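Local coordinates for protein nicotinate phosphoribosyltransferase (PDB 2IM5) that probably catalyses the ATP-dependent formation of nicotinate mononucleotide from nicotinate and phosphoribosyl diphosphate, a step of NAD biosynthesis, at residues F15-F25 against D235-L244. Residues are numbered along the deposited sequence; the frame is centred on the assembly and turned at random.
Sequences FTTGYAYAKLF and DWINVYDGDL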
ATOM      1  N   PHE A  15      -2.939   2.757  -8.817  1.00 17.77           N
ATOM      2  CA  PHE A  15      -2.950   3.457 -10.101  1.00 17.76           C
ATOM      3  C   PHE A  15      -1.549   3.854 -10.559  1.00 17.41           C
ATOM      4  O   PHE A  15      -1.215   3.709 -11.735  1.00 20.54           O
ATOM      5  CB  PHE A  15      -3.824   4.716 -10.044  1.00 17.54           C
ATOM      6  CG  PHE A  15      -5.290   4.436  -9.900  1.00 19.71           C
ATOM      7  CD1 PHE A  15      -5.902   3.440 -10.646  1.00 19.32           C
ATOM      8  CD2 PHE A  15      -6.070   5.192  -9.036  1.00 22.92           C
ATOM      9  CE1 PHE A  15      -7.270   3.200 -10.534  1.00 18.24           C
ATOM     10  CE2 PHE A  15      -7.443   4.956  -8.921  1.00 23.37           C
ATOM     11  CZ  PHE A  15      -8.040   3.955  -9.675  1.00 19.62           C
ATOM     12  N   THR A  16      -0.724   4.358  -9.646  1.00 15.54           N
ATOM     13  CA  THR A  16       0.623   4.767 -10.028  1.00 14.69           C
ATOM     14  C   THR A  16       1.475   3.572 -10.448  1.00 14.50           C
ATOM     15  O   THR A  16       2.265   3.659 -11.392  1.00 15.96           O
ATOM     16  CB  THR A  16       1.338   5.547  -8.888  1.00 12.82           C
ATOM     17  OG1 THR A  16       1.425   4.726  -7.716  1.00 14.63           O
ATOM     18  CG2 THR A  16       0.566   6.815  -8.556  1.00 11.62           C
ATOM     19  N   THR A  17       1.321   2.453  -9.751  1.00 14.13           N
ATOM     20  CA  THR A  17       2.075   1.257 -10.107  1.00 15.52           C
ATOM     21  C   THR A  17       1.416   0.635 -11.330  1.00 14.14           C
ATOM     22  O   THR A  17       2.086   0.060 -12.183  1.00 17.12           O
ATOM     23  CB  THR A  17       2.081   0.242  -8.960  1.00 16.18           C
ATOM     24  OG1 THR A  17       2.474   0.912  -7.760  1.00 17.87           O
ATOM     25  CG2 THR A  17       3.067  -0.896  -9.246  1.00 15.88           C
ATOM     26  N   GLY A  18       0.095   0.760 -11.410  1.00 14.70           N
ATOM     27  CA  GLY A  18      -0.629   0.216 -12.546  1.00 13.46           C
ATOM     28  C   GLY A  18      -0.176   0.866 -13.841  1.00 12.54           C
ATOM     29  O   GLY A  18      -0.022   0.184 -14.857  1.00 15.23           O
ATOM     30  N   TYR A  19       0.035   2.179 -13.824  1.00 10.81           N
ATOM     31  CA  TYR A  19       0.491   2.872 -15.029  1.00 11.51           C
ATOM     32  C   TYR A  19       1.944   2.518 -15.302  1.00 11.68           C
ATOM     33  O   TYR A  19       2.343   2.346 -16.454  1.00 13.67           O
ATOM     34  CB  TYR A  19       0.345   4.392 -14.903  1.00 10.82           C
ATOM     35  CG  TYR A  19       1.018   5.126 -16.043  1.00 11.87           C
ATOM     36  CD1 TYR A  19       0.683   4.849 -17.365  1.00 11.90           C
ATOM     37  CD2 TYR A  19       2.051   6.034 -15.804  1.00 13.94           C
ATOM     38  CE1 TYR A  19       1.366   5.444 -18.423  1.00 12.40           C
ATOM     39  CE2 TYR A  19       2.740   6.638 -16.857  1.00 12.43           C
ATOM     40  CZ  TYR A  19       2.396   6.335 -18.159  1.00 11.09           C
ATOM     41  OH  TYR A  19       3.086   6.911 -19.197  1.00 12.09           O
ATOM     42  N   ALA A  20       2.740   2.399 -14.245  1.00 11.62           N
ATOM     43  CA  ALA A  20       4.141   2.029 -14.424  1.00 12.30           C
ATOM     44  C   ALA A  20       4.215   0.679 -15.150  1.00 12.54           C
ATOM     45  O   ALA A  20       5.036   0.508 -16.052  1.00 11.35           O
ATOM     46  CB  ALA A  20       4.855   1.954 -13.080  1.00 10.44           C
ATOM     47  N   TYR A  21       3.367  -0.277 -14.760  1.00 12.57           N
ATOM     48  CA  TYR A  21       3.363  -1.585 -15.433  1.00 14.88           C
ATOM     49  C   TYR A  21       2.866  -1.434 -16.880  1.00 15.60           C
ATOM     50  O   TYR A  21       3.435  -2.005 -17.812  1.00 15.85           O
ATOM     51  CB  TYR A  21       2.434  -2.588 -14.738  1.00 13.16           C
ATOM     52  CG  TYR A  21       2.858  -3.065 -13.370  1.00 13.56           C
ATOM     53  CD1 TYR A  21       4.156  -3.511 -13.131  1.00 11.96           C
ATOM     54  CD2 TYR A  21       1.935  -3.137 -12.330  1.00 11.99           C
ATOM     55  CE1 TYR A  21       4.522  -4.027 -11.882  1.00 16.47           C
ATOM     56  CE2 TYR A  21       2.284  -3.647 -11.080  1.00 15.53           C
ATOM     57  CZ  TYR A  21       3.576  -4.092 -10.861  1.00 16.62           C
ATOM     58  OH  TYR A  21       3.904  -4.612  -9.632  1.00 17.13           O
ATOM     59  N   ALA A  22       1.793  -0.666 -17.050  1.00 15.30           N
ATOM     60  CA  ALA A  22       1.201  -0.455 -18.365  1.00 15.05           C
ATOM     61  C   ALA A  22       2.182   0.174 -19.352  1.00 14.59           C
ATOM     62  O   ALA A  22       2.148  -0.119 -20.552  1.00 14.02           O
ATOM     63  CB  ALA A  22      -0.041   0.411 -18.239  1.00 13.12           C
ATOM     64  N   LYS A  23       3.059   1.037 -18.851  1.00 13.93           N
ATOM     65  CA  LYS A  23       4.025   1.688 -19.720  1.00 13.19           C
ATOM     66  C   LYS A  23       5.236   0.830 -20.023  1.00 13.74           C
ATOM     67  O   LYS A  23       5.578   0.611 -21.185  1.00 13.48           O
ATOM     68  CB  LYS A  23       4.525   2.996 -19.109  1.00 14.47           C
ATOM     69  CG  LYS A  23       5.590   3.668 -19.984  1.00 13.87           C
ATOM     70  CD  LYS A  23       6.243   4.869 -19.336  1.00 13.25           C
ATOM     71  CE  LYS A  23       7.198   5.541 -20.331  1.00 14.17           C
ATOM     72  NZ  LYS A  23       7.974   6.651 -19.717  1.00 17.45           N
ATOM     73  N   LEU A  24       5.884   0.339 -18.969  1.00 12.59           N
ATOM     74  CA  LEU A  24       7.098  -0.445 -19.130  1.00 12.41           C
ATOM     75  C   LEU A  24       6.977  -1.960 -19.230  1.00 13.23           C
ATOM     76  O   LEU A  24       7.838  -2.594 -19.841  1.00 14.94           O
ATOM     77  CB  LEU A  24       8.078  -0.096 -18.008  1.00 10.15           C
ATOM     78  CG  LEU A  24       8.499   1.378 -17.890  1.00 10.53           C
ATOM     79  CD1 LEU A  24       9.388   1.537 -16.637  1.00  9.22           C
ATOM     80  CD2 LEU A  24       9.273   1.816 -19.155  1.00  6.60           C
ATOM     81  N   PHE A  25       5.928  -2.544 -18.656  1.00 11.97           N
ATOM     82  CA  PHE A  25       5.757  -4.000 -18.689  1.00 12.29           C
ATOM     83  C   PHE A  25       4.334  -4.421 -19.061  1.00 14.74           C
ATOM     84  O   PHE A  25       3.713  -5.228 -18.363  1.00 16.51           O
ATOM     85  CB  PHE A  25       6.109  -4.574 -17.315  1.00 14.01           C
ATOM     86  CG  PHE A  25       7.452  -4.139 -16.813  1.00 13.83           C
ATOM     87  CD1 PHE A  25       8.620  -4.628 -17.397  1.00 14.47           C
ATOM     88  CD2 PHE A  25       7.553  -3.198 -15.796  1.00 11.85           C
ATOM     89  CE1 PHE A  25       9.880  -4.171 -16.974  1.00 16.29           C
ATOM     90  CE2 PHE A  25       8.802  -2.738 -15.364  1.00 15.38           C
ATOM     91  CZ  PHE A  25       9.969  -3.225 -15.956  1.00 14.50           C
ATOM     92  N   ASP A 235      13.455   2.739 -13.199  1.00 17.32           N
ATOM     93  CA  ASP A 235      12.216   2.601 -13.952  1.00 17.05           C
ATOM     94  C   ASP A 235      11.145   3.546 -13.419  1.00 17.09           C
ATOM     95  O   ASP A 235      10.362   4.101 -14.189  1.00 16.73           O
ATOM     96  CB  ASP A 235      11.719   1.146 -13.917  1.00 18.21           C
ATOM     97  CG  ASP A 235      12.577   0.219 -14.776  1.00 20.80           C
ATOM     98  OD1 ASP A 235      13.409   0.734 -15.554  1.00 22.55           O
ATOM     99  OD2 ASP A 235      12.422  -1.019 -14.690  1.00 18.99           O
ATOM    100  N   TRP A 236      11.112   3.739 -12.102  1.00 16.49           N
ATOM    101  CA  TRP A 236      10.126   4.637 -11.511  1.00 15.24           C
ATOM    102  C   TRP A 236      10.377   6.067 -12.002  1.00 15.50           C
ATOM    103  O   TRP A 236       9.439   6.829 -12.275  1.00 14.17           O
ATOM    104  CB  TRP A 236      10.207   4.576  -9.984  1.00 15.22           C
ATOM    105  CG  TRP A 236       9.064   5.255  -9.287  1.00 15.58           C
ATOM    106  CD1 TRP A 236       9.086   6.469  -8.673  1.00 16.77           C
ATOM    107  CD2 TRP A 236       7.734   4.743  -9.113  1.00 16.71           C
ATOM    108  NE1 TRP A 236       7.855   6.751  -8.123  1.00 17.17           N
ATOM    109  CE2 TRP A 236       7.007   5.706  -8.377  1.00 16.21           C
ATOM    110  CE3 TRP A 236       7.087   3.563  -9.507  1.00 16.73           C
ATOM    111  CZ2 TRP A 236       5.667   5.527  -8.024  1.00 16.72           C
ATOM    112  CZ3 TRP A 236       5.750   3.383  -9.154  1.00 17.63           C
ATOM    113  CH2 TRP A 236       5.055   4.359  -8.420  1.00 16.46           C
ATOM    114  N   ILE A 237      11.649   6.428 -12.111  1.00 14.61           N
ATOM    115  CA  ILE A 237      12.026   7.752 -12.585  1.00 15.72           C
ATOM    116  C   ILE A 237      11.652   7.894 -14.060  1.00 16.15           C
ATOM    117  O   ILE A 237      11.195   8.955 -14.502  1.00 16.01           O
ATOM    118  CB  ILE A 237      13.539   7.981 -12.417  1.00 17.03           C
ATOM    119  CG1 ILE A 237      13.881   8.040 -10.926  1.00 17.35           C
ATOM    120  CG2 ILE A 237      13.965   9.266 -13.132  1.00 15.66           C
ATOM    121  CD1 ILE A 237      15.361   7.917 -10.639  1.00 16.75           C
ATOM    122  N   ASN A 238      11.843   6.823 -14.824  1.00 15.07           N
ATOM    123  CA  ASN A 238      11.483   6.859 -16.240  1.00 15.72           C
ATOM    124  C   ASN A 238       9.994   7.133 -16.375  1.00 16.86           C
ATOM    125  O   ASN A 238       9.563   7.880 -17.250  1.00 19.84           O
ATOM    126  CB  ASN A 238      11.816   5.526 -16.915  1.00 13.84           C
ATOM    127  CG  ASN A 238      11.294   5.442 -18.351  1.00 16.73           C
ATOM    128  OD1 ASN A 238      10.093   5.259 -18.591  1.00 14.24           O
ATOM    129  ND2 ASN A 238      12.200   5.585 -19.313  1.00 14.98           N
ATOM    130  N   VAL A 239       9.205   6.536 -15.492  1.00 15.99           N
ATOM    131  CA  VAL A 239       7.768   6.716 -15.551  1.00 15.24           C
ATOM    132  C   VAL A 239       7.282   8.067 -15.029  1.00 16.60           C
ATOM    133  O   VAL A 239       6.467   8.725 -15.675  1.00 15.17           O
ATOM    134  CB  VAL A 239       7.043   5.588 -14.763  1.00 15.49           C
ATOM    135  CG1 VAL A 239       5.531   5.812 -14.774  1.00 13.09           C
ATOM    136  CG2 VAL A 239       7.390   4.222 -15.363  1.00  9.93           C
ATOM    137  N   TYR A 240       7.793   8.496 -13.879  1.00 16.89           N
ATOM    138  CA  TYR A 240       7.307   9.729 -13.275  1.00 17.85           C
ATOM    139  C   TYR A 240       8.213  10.945 -13.266  1.00 20.35           C
ATOM    140  O   TYR A 240       7.854  11.976 -12.705  1.00 18.91           O
ATOM    141  CB  TYR A 240       6.803   9.414 -11.858  1.00 16.04           C
ATOM    142  CG  TYR A 240       5.578   8.519 -11.895  1.00 13.49           C
ATOM    143  CD1 TYR A 240       4.384   8.972 -12.448  1.00 10.82           C
ATOM    144  CD2 TYR A 240       5.633   7.198 -11.445  1.00 11.11           C
ATOM    145  CE1 TYR A 240       3.281   8.139 -12.558  1.00  8.91           C
ATOM    146  CE2 TYR A 240       4.529   6.358 -11.552  1.00  9.38           C
ATOM    147  CZ  TYR A 240       3.360   6.840 -12.111  1.00  6.86           C
ATOM    148  OH  TYR A 240       2.257   6.036 -12.226  1.00 10.98           O
ATOM    149  N   ASP A 241       9.379  10.818 -13.892  1.00 24.00           N
ATOM    150  CA  ASP A 241      10.339  11.915 -14.013  1.00 28.26           C
ATOM    151  C   ASP A 241      10.610  12.711 -12.748  1.00 27.30           C
ATOM    152  O   ASP A 241      10.717  13.931 -12.808  1.00 28.52           O
ATOM    153  CB  ASP A 241       9.874  12.891 -15.094  1.00 32.74           C
ATOM    154  CG  ASP A 241       9.358  12.189 -16.335  1.00 38.48           C
ATOM    155  OD1 ASP A 241      10.096  11.345 -16.897  1.00 42.39           O
ATOM    156  OD2 ASP A 241       8.213  12.488 -16.755  1.00 42.07           O
ATOM    157  N   GLY A 242      10.724  12.040 -11.610  1.00 27.25           N
ATOM    158  CA  GLY A 242      10.987  12.763 -10.381  1.00 25.73           C
ATOM    159  C   GLY A 242       9.784  12.951  -9.476  1.00 24.96           C
ATOM    160  O   GLY A 242       9.953  13.259  -8.301  1.00 23.97           O
ATOM    161  N   ASP A 243       8.572  12.799 -10.006  1.00 24.66           N
ATOM    162  CA  ASP A 243       7.379  12.923  -9.162  1.00 24.84           C
ATOM    163  C   ASP A 243       7.274  11.653  -8.316  1.00 22.74           C
ATOM    164  O   ASP A 243       7.933  10.658  -8.609  1.00 22.41           O
ATOM    165  CB  ASP A 243       6.110  13.076 -10.012  1.00 27.70           C
ATOM    166  CG  ASP A 243       5.888  14.504 -10.479  1.00 31.96           C
ATOM    167  OD1 ASP A 243       6.130  15.433  -9.677  1.00 32.41           O
ATOM    168  OD2 ASP A 243       5.459  14.707 -11.639  1.00 33.62           O
ATOM    169  N   LEU A 244       6.459  11.691  -7.269  1.00 22.54           N
ATOM    170  CA  LEU A 244       6.277  10.526  -6.401  1.00 22.44           C
ATOM    171  C   LEU A 244       7.647   9.998  -5.960  1.00 22.31           C
ATOM    172  O   LEU A 244       7.899   8.791  -5.980  1.00 19.75           O
ATOM    173  CB  LEU A 244       5.513   9.430  -7.162  1.00 21.65           C
ATOM    174  CG  LEU A 244       4.258   9.908  -7.909  1.00 24.18           C
ATOM    175  CD1 LEU A 244       3.610   8.739  -8.645  1.00 22.53           C
ATOM    176  CD2 LEU A 244       3.276  10.535  -6.919  1.00 23.33           C
TER
HETATM  177  O   HOH W   1       6.147   8.410 -18.455  1.00 28.82           O
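Tyr240, whose CG lies beside its backbone N (chi1 -66°), sends its phenol across to Thr16, while Lys23, fully extended with CG opposite its own N (chi1 178°), reaches past Val239 to Asn238. These two polar grips flank an apolar centre, a worked example of how nearly perpendicular helices interlock: the axes of 15-24 and 235-240 cross at 94°, 10.0 Å apart. Val239 is the knob, seated in a hole formed by Tyr19, Ala20, Lys23 and Leu24. Its two methyls divide the work: Val239 CG1 meets Tyr19 CE2 at 3.6 Å, while CG2 packs on Leu24 CD1 and the small Ala20.

On one flank, Tyr240 OH donates to Thr16 O over a short 2.5 Å, in the carbonyl plane and on a lone pair. That oxygen also accepts the helical N-H of Ala20, so two donors share it. The Tyr240 ring has Leu244 CD1 over the centre of one face and Val239 CG1 toward the rim of the other; the same Leu244 methyl, CD1, meets Thr16 CG2 tip to tip at 3.6 Å. Trp236 turns an indole edge to Thr16 OG1, and its NE1 donates to Leu244 O, tying the chain just beyond the type I' turn Tyr240-Asp243 back onto the helix.

On the exposed flank, Lys23 NZ bonds Asn238 OD1 at 2.8 Å from above the amide carbonyl plane, and a water bridges the ammonium to Val239 O. Near the C-terminal end of 15-24, Asp235 OD2 lies at the edge of the Phe25 ring.

The contact joins helix 12-24, in the N-terminal family region, to helix 228-240, which precedes edge strand 246-248 of the parallel sheet; helix 213-223 packs against both, its Trp215 touching Ala20, Asp235 and Trp236.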